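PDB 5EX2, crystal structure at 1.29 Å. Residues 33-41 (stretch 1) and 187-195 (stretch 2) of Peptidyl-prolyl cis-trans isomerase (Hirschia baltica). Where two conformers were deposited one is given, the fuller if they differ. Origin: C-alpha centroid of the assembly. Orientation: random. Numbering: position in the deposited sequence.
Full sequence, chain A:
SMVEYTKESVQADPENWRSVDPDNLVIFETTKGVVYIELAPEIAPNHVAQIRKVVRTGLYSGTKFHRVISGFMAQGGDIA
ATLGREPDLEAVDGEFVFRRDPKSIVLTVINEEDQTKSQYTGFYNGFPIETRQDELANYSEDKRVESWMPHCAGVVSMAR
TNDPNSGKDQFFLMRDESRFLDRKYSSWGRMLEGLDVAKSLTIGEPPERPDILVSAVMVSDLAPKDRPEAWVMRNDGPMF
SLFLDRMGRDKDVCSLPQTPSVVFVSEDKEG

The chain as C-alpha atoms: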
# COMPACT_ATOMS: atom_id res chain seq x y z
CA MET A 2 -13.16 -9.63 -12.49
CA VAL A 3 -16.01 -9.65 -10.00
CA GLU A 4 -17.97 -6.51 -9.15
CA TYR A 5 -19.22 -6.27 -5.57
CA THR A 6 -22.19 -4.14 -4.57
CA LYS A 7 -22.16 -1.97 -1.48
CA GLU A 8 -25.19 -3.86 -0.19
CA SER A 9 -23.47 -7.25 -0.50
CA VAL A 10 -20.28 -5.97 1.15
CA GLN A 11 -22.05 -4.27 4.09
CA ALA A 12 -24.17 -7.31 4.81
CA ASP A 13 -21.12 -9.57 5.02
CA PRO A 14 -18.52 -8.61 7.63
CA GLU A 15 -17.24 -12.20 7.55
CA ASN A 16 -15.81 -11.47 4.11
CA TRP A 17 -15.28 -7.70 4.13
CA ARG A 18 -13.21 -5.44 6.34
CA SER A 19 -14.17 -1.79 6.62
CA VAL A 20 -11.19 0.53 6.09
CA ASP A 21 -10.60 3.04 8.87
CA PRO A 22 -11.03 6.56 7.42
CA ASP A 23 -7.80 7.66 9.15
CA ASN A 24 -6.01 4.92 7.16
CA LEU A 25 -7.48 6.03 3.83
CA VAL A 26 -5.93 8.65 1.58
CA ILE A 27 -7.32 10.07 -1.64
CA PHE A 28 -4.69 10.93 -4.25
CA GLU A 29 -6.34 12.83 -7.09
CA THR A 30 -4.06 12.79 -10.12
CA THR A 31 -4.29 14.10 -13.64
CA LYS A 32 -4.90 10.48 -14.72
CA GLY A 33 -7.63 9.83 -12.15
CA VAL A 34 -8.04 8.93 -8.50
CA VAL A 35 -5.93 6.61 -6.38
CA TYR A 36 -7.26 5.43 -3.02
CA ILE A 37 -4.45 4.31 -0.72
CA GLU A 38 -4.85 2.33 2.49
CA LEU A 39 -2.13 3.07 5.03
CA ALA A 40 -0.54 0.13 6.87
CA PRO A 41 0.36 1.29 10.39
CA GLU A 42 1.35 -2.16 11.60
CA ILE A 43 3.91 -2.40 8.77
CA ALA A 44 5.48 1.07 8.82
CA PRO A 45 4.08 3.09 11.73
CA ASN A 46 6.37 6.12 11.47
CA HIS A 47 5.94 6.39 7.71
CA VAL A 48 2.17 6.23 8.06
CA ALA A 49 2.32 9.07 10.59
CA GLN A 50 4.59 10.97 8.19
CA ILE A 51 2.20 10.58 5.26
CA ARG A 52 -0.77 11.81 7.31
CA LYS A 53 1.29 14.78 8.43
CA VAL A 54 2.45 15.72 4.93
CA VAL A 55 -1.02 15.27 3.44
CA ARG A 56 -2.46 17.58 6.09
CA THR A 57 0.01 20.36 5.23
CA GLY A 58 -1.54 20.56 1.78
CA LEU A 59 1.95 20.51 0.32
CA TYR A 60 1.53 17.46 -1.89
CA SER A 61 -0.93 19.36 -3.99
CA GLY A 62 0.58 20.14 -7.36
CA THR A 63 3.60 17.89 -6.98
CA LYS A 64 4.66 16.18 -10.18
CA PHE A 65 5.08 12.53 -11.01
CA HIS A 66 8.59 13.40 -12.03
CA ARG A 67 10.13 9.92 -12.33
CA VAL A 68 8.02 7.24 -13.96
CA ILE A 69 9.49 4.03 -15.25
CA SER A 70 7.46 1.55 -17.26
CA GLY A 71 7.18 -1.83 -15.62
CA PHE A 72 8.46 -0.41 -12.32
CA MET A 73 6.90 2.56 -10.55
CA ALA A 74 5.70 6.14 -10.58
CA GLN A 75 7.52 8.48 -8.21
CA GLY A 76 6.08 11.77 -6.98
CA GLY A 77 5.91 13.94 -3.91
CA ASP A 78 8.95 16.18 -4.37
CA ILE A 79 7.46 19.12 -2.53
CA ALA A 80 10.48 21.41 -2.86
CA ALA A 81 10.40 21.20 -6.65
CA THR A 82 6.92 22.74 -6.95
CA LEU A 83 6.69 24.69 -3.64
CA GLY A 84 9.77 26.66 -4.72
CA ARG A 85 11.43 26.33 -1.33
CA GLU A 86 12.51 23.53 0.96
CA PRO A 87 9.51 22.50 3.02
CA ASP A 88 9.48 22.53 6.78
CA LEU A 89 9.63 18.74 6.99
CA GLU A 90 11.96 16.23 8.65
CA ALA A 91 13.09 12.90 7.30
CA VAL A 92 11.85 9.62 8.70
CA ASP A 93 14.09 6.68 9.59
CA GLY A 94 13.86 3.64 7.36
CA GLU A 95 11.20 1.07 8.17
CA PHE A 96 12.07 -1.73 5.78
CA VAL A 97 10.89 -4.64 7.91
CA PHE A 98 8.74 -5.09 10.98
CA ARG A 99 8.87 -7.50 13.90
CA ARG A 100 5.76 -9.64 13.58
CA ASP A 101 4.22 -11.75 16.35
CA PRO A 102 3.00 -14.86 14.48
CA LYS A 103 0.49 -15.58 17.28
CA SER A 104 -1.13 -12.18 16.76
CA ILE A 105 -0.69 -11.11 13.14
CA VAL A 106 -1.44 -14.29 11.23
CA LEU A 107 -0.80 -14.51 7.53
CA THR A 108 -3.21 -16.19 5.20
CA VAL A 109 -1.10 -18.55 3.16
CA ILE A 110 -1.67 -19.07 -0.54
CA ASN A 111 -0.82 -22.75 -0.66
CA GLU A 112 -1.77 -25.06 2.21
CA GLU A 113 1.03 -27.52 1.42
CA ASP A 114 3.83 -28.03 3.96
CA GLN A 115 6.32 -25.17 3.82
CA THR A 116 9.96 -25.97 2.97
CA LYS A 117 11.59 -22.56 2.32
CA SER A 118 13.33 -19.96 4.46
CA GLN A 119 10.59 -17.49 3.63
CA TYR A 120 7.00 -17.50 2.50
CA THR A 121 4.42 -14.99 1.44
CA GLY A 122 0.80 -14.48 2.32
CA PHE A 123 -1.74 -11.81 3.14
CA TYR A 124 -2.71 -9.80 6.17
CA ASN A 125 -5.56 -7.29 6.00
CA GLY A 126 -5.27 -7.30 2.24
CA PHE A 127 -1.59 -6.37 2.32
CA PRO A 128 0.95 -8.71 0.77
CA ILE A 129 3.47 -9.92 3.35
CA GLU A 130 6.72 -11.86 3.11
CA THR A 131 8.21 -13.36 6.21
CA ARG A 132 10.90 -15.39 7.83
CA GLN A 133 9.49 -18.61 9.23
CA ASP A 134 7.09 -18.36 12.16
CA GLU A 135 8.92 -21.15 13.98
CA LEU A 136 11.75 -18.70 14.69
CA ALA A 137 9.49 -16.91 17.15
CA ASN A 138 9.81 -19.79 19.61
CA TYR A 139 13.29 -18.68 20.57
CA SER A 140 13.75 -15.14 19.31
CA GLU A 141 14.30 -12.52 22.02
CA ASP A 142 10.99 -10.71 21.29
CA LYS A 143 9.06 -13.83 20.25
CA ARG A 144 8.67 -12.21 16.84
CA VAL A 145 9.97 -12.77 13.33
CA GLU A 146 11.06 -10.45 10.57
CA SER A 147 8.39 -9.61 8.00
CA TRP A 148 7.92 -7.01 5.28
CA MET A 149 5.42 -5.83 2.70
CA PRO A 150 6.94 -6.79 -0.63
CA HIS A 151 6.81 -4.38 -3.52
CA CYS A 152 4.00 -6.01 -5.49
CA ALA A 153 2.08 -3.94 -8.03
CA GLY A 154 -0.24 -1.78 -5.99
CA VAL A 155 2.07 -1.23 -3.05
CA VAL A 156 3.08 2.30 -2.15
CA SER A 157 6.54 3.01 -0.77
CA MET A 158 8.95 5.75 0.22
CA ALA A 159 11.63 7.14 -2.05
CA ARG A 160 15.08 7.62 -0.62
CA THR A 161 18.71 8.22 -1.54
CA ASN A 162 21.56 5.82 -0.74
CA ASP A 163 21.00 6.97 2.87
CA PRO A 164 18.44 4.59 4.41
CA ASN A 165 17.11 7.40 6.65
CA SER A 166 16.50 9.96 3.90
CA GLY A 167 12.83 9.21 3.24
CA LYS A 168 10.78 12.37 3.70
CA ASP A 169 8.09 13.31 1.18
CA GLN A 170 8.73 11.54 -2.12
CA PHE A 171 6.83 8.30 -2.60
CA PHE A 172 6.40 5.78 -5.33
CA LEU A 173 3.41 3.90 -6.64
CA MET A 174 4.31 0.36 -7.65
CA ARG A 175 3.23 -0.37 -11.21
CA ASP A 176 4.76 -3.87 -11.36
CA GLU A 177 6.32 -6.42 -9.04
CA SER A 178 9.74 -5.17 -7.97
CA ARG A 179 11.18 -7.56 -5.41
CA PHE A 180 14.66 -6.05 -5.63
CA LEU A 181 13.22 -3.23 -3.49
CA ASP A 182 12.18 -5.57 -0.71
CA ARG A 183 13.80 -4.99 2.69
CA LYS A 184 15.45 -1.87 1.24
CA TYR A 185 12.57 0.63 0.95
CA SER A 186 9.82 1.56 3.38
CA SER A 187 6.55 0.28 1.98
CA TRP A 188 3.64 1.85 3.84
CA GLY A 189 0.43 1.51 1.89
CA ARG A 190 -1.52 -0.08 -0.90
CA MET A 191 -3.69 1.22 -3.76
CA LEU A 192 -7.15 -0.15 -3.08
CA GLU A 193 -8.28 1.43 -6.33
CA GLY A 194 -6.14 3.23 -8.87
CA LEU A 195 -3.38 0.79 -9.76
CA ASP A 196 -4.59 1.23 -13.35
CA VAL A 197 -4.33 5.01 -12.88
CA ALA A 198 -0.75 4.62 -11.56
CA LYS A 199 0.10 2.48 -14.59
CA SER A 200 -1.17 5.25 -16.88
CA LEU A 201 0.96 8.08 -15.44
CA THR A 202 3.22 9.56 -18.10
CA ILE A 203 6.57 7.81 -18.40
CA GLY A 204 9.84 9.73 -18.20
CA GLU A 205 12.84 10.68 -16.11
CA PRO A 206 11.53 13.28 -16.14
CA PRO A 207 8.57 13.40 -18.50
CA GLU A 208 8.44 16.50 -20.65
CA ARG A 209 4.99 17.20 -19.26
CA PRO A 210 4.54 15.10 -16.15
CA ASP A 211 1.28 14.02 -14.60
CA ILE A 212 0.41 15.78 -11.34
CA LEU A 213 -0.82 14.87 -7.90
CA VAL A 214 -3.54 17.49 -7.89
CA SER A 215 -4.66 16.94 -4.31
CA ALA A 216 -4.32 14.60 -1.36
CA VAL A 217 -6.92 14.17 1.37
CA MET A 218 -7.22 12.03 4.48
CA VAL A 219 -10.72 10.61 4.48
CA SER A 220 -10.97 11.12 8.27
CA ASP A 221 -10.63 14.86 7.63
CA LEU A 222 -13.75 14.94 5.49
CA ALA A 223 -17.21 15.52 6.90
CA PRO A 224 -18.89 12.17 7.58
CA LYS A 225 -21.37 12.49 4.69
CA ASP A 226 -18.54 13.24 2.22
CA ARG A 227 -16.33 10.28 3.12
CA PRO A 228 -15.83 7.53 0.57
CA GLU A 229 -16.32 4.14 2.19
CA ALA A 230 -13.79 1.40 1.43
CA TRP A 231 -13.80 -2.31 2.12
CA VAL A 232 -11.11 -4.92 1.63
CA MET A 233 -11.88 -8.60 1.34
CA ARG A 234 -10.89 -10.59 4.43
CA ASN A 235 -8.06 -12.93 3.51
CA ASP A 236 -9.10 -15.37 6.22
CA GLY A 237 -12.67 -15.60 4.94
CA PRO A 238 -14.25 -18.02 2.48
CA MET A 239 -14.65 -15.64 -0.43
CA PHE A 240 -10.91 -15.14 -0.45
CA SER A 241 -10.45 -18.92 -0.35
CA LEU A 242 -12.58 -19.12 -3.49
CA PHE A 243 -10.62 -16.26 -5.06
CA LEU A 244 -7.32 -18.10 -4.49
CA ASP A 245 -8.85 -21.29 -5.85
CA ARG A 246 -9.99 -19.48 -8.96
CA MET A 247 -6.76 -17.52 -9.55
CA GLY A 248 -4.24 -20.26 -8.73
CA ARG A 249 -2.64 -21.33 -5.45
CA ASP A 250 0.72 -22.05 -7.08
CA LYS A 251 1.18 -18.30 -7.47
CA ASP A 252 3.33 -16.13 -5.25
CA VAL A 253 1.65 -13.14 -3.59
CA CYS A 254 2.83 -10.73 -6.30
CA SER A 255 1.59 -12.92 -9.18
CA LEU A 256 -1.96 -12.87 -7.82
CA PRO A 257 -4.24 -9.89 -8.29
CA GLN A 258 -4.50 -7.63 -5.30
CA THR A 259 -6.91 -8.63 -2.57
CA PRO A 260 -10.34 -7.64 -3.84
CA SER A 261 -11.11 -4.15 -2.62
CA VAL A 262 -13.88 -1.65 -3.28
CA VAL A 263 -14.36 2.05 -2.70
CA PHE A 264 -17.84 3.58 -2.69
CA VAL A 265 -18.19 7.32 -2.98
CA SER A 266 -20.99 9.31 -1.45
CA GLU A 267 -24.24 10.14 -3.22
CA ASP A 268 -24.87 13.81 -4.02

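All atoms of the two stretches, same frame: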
# COMPACT_ATOMS: atom_id res chain seq x y z
N GLY A 33 -6.55 10.40 -12.93
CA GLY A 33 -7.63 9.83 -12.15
C GLY A 33 -7.26 9.66 -10.68
O GLY A 33 -6.19 10.10 -10.21
N VAL A 34 -8.16 9.02 -9.95
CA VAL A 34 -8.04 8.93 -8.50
C VAL A 34 -7.39 7.61 -8.07
O VAL A 34 -7.57 6.57 -8.68
CB VAL A 34 -9.43 9.07 -7.84
CG1 VAL A 34 -10.34 7.88 -8.13
CG2 VAL A 34 -9.28 9.30 -6.34
N VAL A 35 -6.59 7.72 -7.01
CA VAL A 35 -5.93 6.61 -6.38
C VAL A 35 -6.32 6.65 -4.90
O VAL A 35 -6.12 7.65 -4.23
CB VAL A 35 -4.39 6.68 -6.54
CG1 VAL A 35 -3.73 5.49 -5.90
CG2 VAL A 35 -3.99 6.79 -8.02
N TYR A 36 -6.93 5.57 -4.42
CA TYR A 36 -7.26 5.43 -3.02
C TYR A 36 -6.22 4.53 -2.37
O TYR A 36 -6.07 3.38 -2.78
CB TYR A 36 -8.67 4.84 -2.84
CG TYR A 36 -9.78 5.73 -3.35
CD1 TYR A 36 -10.24 6.79 -2.60
CD2 TYR A 36 -10.38 5.48 -4.57
CE1 TYR A 36 -11.26 7.59 -3.07
CE2 TYR A 36 -11.41 6.27 -5.04
CZ TYR A 36 -11.83 7.32 -4.29
OH TYR A 36 -12.86 8.09 -4.77
N ILE A 37 -5.53 5.05 -1.37
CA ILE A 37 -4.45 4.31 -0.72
C ILE A 37 -4.85 3.98 0.71
O ILE A 37 -5.27 4.87 1.47
CB ILE A 37 -3.15 5.13 -0.72
CG1 ILE A 37 -2.69 5.35 -2.15
CG2 ILE A 37 -2.06 4.41 0.10
CD1 ILE A 37 -1.60 6.39 -2.29
N GLU A 38 -4.73 2.71 1.09
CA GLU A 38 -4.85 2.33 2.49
C GLU A 38 -3.47 2.32 3.13
O GLU A 38 -2.55 1.65 2.66
CB GLU A 38 -5.54 0.97 2.70
CG GLU A 38 -5.83 0.74 4.18
CD GLU A 38 -6.46 -0.59 4.53
OE1 GLU A 38 -6.61 -1.46 3.65
OE2 GLU A 38 -6.81 -0.74 5.72
N LEU A 39 -3.34 3.05 4.22
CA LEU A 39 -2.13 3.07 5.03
C LEU A 39 -2.03 1.80 5.86
O LEU A 39 -3.05 1.24 6.30
CB LEU A 39 -2.13 4.27 5.95
CG LEU A 39 -2.32 5.60 5.25
CD1 LEU A 39 -2.48 6.73 6.27
CD2 LEU A 39 -1.16 5.86 4.30
N ALA A 40 -0.80 1.36 6.13
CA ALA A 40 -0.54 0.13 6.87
C ALA A 40 0.27 0.41 8.13
O ALA A 40 1.49 0.21 8.14
CB ALA A 40 0.19 -0.85 5.98
N PRO A 41 -0.39 0.86 9.21
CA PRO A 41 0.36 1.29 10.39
C PRO A 41 1.13 0.18 11.07
O PRO A 41 2.15 0.45 11.71
CB PRO A 41 -0.73 1.82 11.34
CG PRO A 41 -1.96 1.95 10.56
CD PRO A 41 -1.83 1.16 9.30
N SER A 187 7.91 0.38 2.48
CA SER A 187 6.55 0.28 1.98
C SER A 187 5.57 0.59 3.11
O SER A 187 5.79 0.20 4.25
CB SER A 187 6.29 -1.10 1.37
OG SER A 187 6.71 -2.11 2.25
N TRP A 188 4.52 1.32 2.79
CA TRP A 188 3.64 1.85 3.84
C TRP A 188 2.18 1.87 3.50
O TRP A 188 1.37 2.19 4.35
CB TRP A 188 4.06 3.27 4.21
CG TRP A 188 4.19 4.28 3.08
CD1 TRP A 188 5.35 4.68 2.47
CD2 TRP A 188 3.14 5.06 2.47
NE1 TRP A 188 5.09 5.63 1.53
CE2 TRP A 188 3.74 5.88 1.50
CE3 TRP A 188 1.76 5.13 2.64
CZ2 TRP A 188 3.01 6.78 0.72
CZ3 TRP A 188 1.03 6.02 1.84
CH2 TRP A 188 1.66 6.82 0.90
N GLY A 189 1.82 1.51 2.27
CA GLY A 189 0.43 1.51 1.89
C GLY A 189 0.17 0.70 0.65
O GLY A 189 1.08 0.10 0.09
N ARG A 190 -1.09 0.68 0.25
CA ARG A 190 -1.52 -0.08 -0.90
C ARG A 190 -2.65 0.63 -1.61
O ARG A 190 -3.53 1.15 -0.96
CB ARG A 190 -1.95 -1.47 -0.44
CG ARG A 190 -2.30 -2.36 -1.56
CD ARG A 190 -2.68 -3.71 -1.05
NE ARG A 190 -3.99 -3.79 -0.43
CZ ARG A 190 -5.12 -3.93 -1.10
NH1 ARG A 190 -5.11 -3.93 -2.43
NH2 ARG A 190 -6.27 -4.07 -0.45
N MET A 191 -2.63 0.61 -2.94
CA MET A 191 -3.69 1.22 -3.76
C MET A 191 -4.88 0.30 -3.83
O MET A 191 -4.86 -0.69 -4.56
CB MET A 191 -3.16 1.53 -5.16
CG MET A 191 -2.02 2.54 -5.16
SD MET A 191 -1.40 2.96 -6.78
CE MET A 191 -0.09 1.77 -6.99
N LEU A 192 -5.91 0.60 -3.05
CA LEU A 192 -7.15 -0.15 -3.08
C LEU A 192 -7.82 -0.06 -4.45
O LEU A 192 -8.34 -1.04 -4.98
CB LEU A 192 -8.11 0.38 -2.02
CG LEU A 192 -7.61 0.38 -0.59
CD1 LEU A 192 -8.75 0.74 0.35
CD2 LEU A 192 -7.04 -0.98 -0.20
N GLU A 193 -7.80 1.15 -5.00
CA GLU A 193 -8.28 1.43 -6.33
C GLU A 193 -7.29 2.41 -6.90
O GLU A 193 -6.73 3.23 -6.16
CB GLU A 193 -9.71 2.00 -6.33
CG GLU A 193 -10.79 0.93 -6.24
CD GLU A 193 -12.21 1.48 -6.38
OE1 GLU A 193 -12.38 2.65 -6.80
OE2 GLU A 193 -13.16 0.73 -6.09
N GLY A 194 -7.03 2.30 -8.19
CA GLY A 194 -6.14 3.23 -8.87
C GLY A 194 -4.81 2.67 -9.33
O GLY A 194 -3.99 3.41 -9.84
N LEU A 195 -4.57 1.37 -9.16
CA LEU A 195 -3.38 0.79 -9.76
C LEU A 195 -3.36 1.06 -11.26
O LEU A 195 -2.30 1.36 -11.82
CB LEU A 195 -3.31 -0.71 -9.50
CG LEU A 195 -2.17 -1.47 -10.21
CD1 LEU A 195 -0.82 -0.87 -9.91
CD2 LEU A 195 -2.17 -2.94 -9.82
O HOH W 1 -5.35 -3.62 2.30

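Tyr36 to Leu39 pair antiparallel with Glu193, Met191, Arg190 and Gly189. Glu38 N donates to Arg190 O (2.8 Å) and Arg190 N to Glu38 O (3.0 Å); Ala40 N bonds Trp188 O (2.9 Å). A bulge shifts the register by one between Tyr36 and Ile37, so Tyr36 N reaches Glu193 O (2.9 Å) while Tyr36 O receives a weak bond from Leu192 N (2.8 Å).

On the face bearing Ile37, Leu39 and Met191, the p rotamer of Trp188 (chi1 53°) brings its ring to the first strand, although its CA-to-CB bond points sideways. Leu39, m at chi1 and t at chi2, sets CD2 against the ring edge, 3.3 Å from Trp188 CZ3, and Ile37 CG2 lies 3.9 Å from the same CZ3. Gly189 leaves this space free: a CB there would clash with Ile37 CG2 and Glu38 O. Met191 (m, t) packs its CG 3.5 Å from Val35 CG1 before its end leads away.

On the other face, Glu38 and Arg190 have chi1 and chi2 t; Arg190 turns at chi3 (p, 75°), bringing NH2 toward Glu38. Water 1 links their ends, donating to Glu38 OE1 (2.8 Å) and accepting from Arg190 NH2 (2.9 Å). Glu38 CB meets Leu192 CD2 at 3.8 Å, and Tyr36, chi1 m, turns its ring edge to Glu193, with CD2 4.0 Å from Glu193 CB.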